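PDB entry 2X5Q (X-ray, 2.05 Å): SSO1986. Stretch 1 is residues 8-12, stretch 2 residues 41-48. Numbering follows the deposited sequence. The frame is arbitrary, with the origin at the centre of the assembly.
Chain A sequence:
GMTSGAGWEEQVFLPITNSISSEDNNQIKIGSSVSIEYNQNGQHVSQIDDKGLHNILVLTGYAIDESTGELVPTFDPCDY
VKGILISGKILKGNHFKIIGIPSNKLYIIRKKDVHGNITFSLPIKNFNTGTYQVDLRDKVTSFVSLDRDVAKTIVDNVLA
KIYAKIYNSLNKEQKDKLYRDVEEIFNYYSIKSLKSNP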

# COMPACT_ATOMS: atom_id res chain seq x y z
N TRP A 8 -23.53 0.65 -4.66
CA TRP A 8 -22.67 0.91 -5.85
C TRP A 8 -22.46 -0.38 -6.65
O TRP A 8 -22.17 -1.44 -6.08
CB TRP A 8 -21.30 1.46 -5.44
CG TRP A 8 -21.31 2.91 -5.08
CD1 TRP A 8 -21.19 3.45 -3.82
CD2 TRP A 8 -21.44 4.02 -5.98
NE1 TRP A 8 -21.24 4.82 -3.89
CE2 TRP A 8 -21.39 5.20 -5.20
CE3 TRP A 8 -21.59 4.14 -7.37
CZ2 TRP A 8 -21.49 6.48 -5.76
CZ3 TRP A 8 -21.69 5.41 -7.92
CH2 TRP A 8 -21.64 6.56 -7.12
N GLU A 9 -22.61 -0.28 -7.96
CA GLU A 9 -22.12 -1.31 -8.87
C GLU A 9 -20.62 -1.51 -8.65
O GLU A 9 -19.92 -0.58 -8.25
CB GLU A 9 -22.39 -0.91 -10.32
CG GLU A 9 -23.87 -0.92 -10.66
CD GLU A 9 -24.20 -0.42 -12.05
OE1 GLU A 9 -23.33 0.16 -12.73
OE2 GLU A 9 -25.37 -0.62 -12.47
N GLU A 10 -20.13 -2.72 -8.91
CA GLU A 10 -18.69 -2.98 -8.83
C GLU A 10 -17.93 -2.04 -9.77
O GLU A 10 -18.36 -1.79 -10.90
CB GLU A 10 -18.35 -4.45 -9.16
CG GLU A 10 -18.74 -5.44 -8.04
CD GLU A 10 -18.07 -6.82 -8.16
OE1 GLU A 10 -18.38 -7.69 -7.33
OE2 GLU A 10 -17.23 -7.02 -9.07
N GLN A 11 -16.81 -1.51 -9.29
CA GLN A 11 -16.02 -0.54 -10.05
C GLN A 11 -14.67 -1.11 -10.47
O GLN A 11 -14.22 -2.12 -9.95
CB GLN A 11 -15.80 0.73 -9.23
CG GLN A 11 -17.13 1.29 -8.65
CD GLN A 11 -17.90 2.14 -9.65
OE1 GLN A 11 -17.36 3.10 -10.19
NE2 GLN A 11 -19.17 1.82 -9.86
N VAL A 12 -14.04 -0.45 -11.44
CA VAL A 12 -12.67 -0.75 -11.83
C VAL A 12 -11.88 0.56 -11.76
O VAL A 12 -12.38 1.60 -12.12
CB VAL A 12 -12.58 -1.37 -13.26
CG1 VAL A 12 -13.14 -0.43 -14.32
CG2 VAL A 12 -11.15 -1.76 -13.61
N ASN A 41 -23.89 2.22 -19.56
CA ASN A 41 -25.00 2.66 -18.73
C ASN A 41 -24.82 2.31 -17.26
O ASN A 41 -25.80 2.26 -16.52
CB ASN A 41 -26.31 2.07 -19.26
CG ASN A 41 -26.56 2.44 -20.71
OD1 ASN A 41 -26.75 1.57 -21.55
ND2 ASN A 41 -26.54 3.72 -21.00
N GLY A 42 -23.58 2.07 -16.82
CA GLY A 42 -23.32 1.77 -15.42
C GLY A 42 -23.22 3.04 -14.59
O GLY A 42 -23.08 4.13 -15.15
N GLN A 43 -23.30 2.90 -13.27
CA GLN A 43 -23.18 4.03 -12.35
C GLN A 43 -21.72 4.12 -11.91
O GLN A 43 -21.20 3.21 -11.28
CB GLN A 43 -24.14 3.93 -11.14
CG GLN A 43 -23.91 2.77 -10.13
CD GLN A 43 -25.08 2.57 -9.14
OE1 GLN A 43 -25.80 1.56 -9.18
NE2 GLN A 43 -25.27 3.55 -8.25
N HIS A 44 -21.07 5.21 -12.30
CA HIS A 44 -19.64 5.40 -12.05
C HIS A 44 -19.44 6.24 -10.80
O HIS A 44 -20.14 7.24 -10.59
CB HIS A 44 -19.00 6.11 -13.24
CG HIS A 44 -19.35 5.51 -14.57
ND1 HIS A 44 -19.17 4.17 -14.86
CD2 HIS A 44 -19.87 6.07 -15.70
CE1 HIS A 44 -19.56 3.93 -16.10
NE2 HIS A 44 -19.98 5.07 -16.63
N VAL A 45 -18.47 5.86 -9.97
CA VAL A 45 -18.11 6.62 -8.78
C VAL A 45 -17.51 7.95 -9.16
O VAL A 45 -17.92 9.00 -8.65
CB VAL A 45 -17.16 5.81 -7.88
CG1 VAL A 45 -16.40 6.71 -6.91
CG2 VAL A 45 -17.94 4.68 -7.15
N SER A 46 -16.52 7.93 -10.06
CA SER A 46 -15.97 9.15 -10.64
C SER A 46 -17.00 9.77 -11.57
O SER A 46 -17.67 9.06 -12.34
CB SER A 46 -14.67 8.89 -11.37
OG SER A 46 -13.69 8.35 -10.50
N GLN A 47 -17.13 11.09 -11.50
CA GLN A 47 -18.23 11.81 -12.15
C GLN A 47 -17.73 13.08 -12.83
O GLN A 47 -16.80 13.72 -12.35
CB GLN A 47 -19.31 12.16 -11.11
CG GLN A 47 -20.11 10.93 -10.59
CD GLN A 47 -20.75 11.16 -9.23
OE1 GLN A 47 -21.41 12.18 -9.00
NE2 GLN A 47 -20.58 10.19 -8.31
N ILE A 48 -18.33 13.43 -13.96
CA ILE A 48 -18.15 14.76 -14.53
C ILE A 48 -19.46 15.52 -14.52
O ILE A 48 -20.55 14.93 -14.58
CB ILE A 48 -17.49 14.74 -15.96
CG1 ILE A 48 -18.45 14.31 -17.05
CG2 ILE A 48 -16.26 13.84 -15.99
CD1 ILE A 48 -18.02 14.78 -18.42

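What holds the backbone of the second stretch against the first? Three hydrogen bonds cross the contact, and each pairs a side chain of stretch 1 with a main-chain group of stretch 2. The carboxylate of Glu9 accepts from the amide of Gln43, with Gln43 N to Glu9 OE1 at 2.8 Å and an angle of 158° at the hydrogen. Gln11 makes the other two: its NE2 donates to the carbonyl O of Gln43 at 2.8 Å, and its OE1 accepts from the amide N of Val45 at 3.0 Å, with angles of 161° and 163°. The amide group of one glutamine thus uses both its donor and its acceptor, reading the main chain on the two sides of His44. His44 itself turns its CA-to-CB bond away, so that mainly its backbone faces the first stretch. No main-chain to main-chain hydrogen bond joins the two segments, and the nearest CA atoms, Glu9 CA and Gln43 CA, lie 6.5 Å apart, leaving room for side chains to bridge the gap.

How are the polar side chains held in position for this work? Gln11 NE2 also donates to the carbonyl O of Glu9 at 3.0 Å, with an angle of 166°. One amide nitrogen therefore ties the main chain of its own stretch to that of the other, and the side chain folds back to do so, with chi1 and chi2 both in the m range. Gln11 is buried, and all the polar atoms of its side chain have partners. Within stretch 2, Gln47 NE2 bonds to Val45 O at 2.9 Å; its angle of 133° is more bent than those of the bonds above.

What surrounds the indole of Trp8? The methyl CG2 of Val45 sits over one face of the ring, 3.7 Å from the centroid of the six-membered ring and only 12° off its normal, which is the geometry of a CH-pi contact. At the edge of the ring, near its plane, Gln47 NE2 comes within 4.0 Å of Trp8 CH2. The carbonyl O of His44 lies 3.6 Å from Trp8 CZ3, in an oblique position. Although the CA-to-CB bond of Trp8 points sideways, the end of its side chain comes nearer and reaches these neighbours, while its NE1 finds a hydrogen-bonding partner elsewhere in the structure.

Where does close packing leave little space? At Gly42, the CA atom lies 3.1 Å from Glu9 OE1, and a CB in the ideal position would point toward stretch 1 and clash with that same oxygen. The bare glycine lets the carboxylate approach the neighbouring Gln43 amide. The side chain of Gln43 then packs alongside, with its OE1 3.5 Å from Glu9 CG and its NE2 3.8 Å from Trp8 CE3, in van der Waals contact. Together the two stretches bury 406 Å², counting both sides.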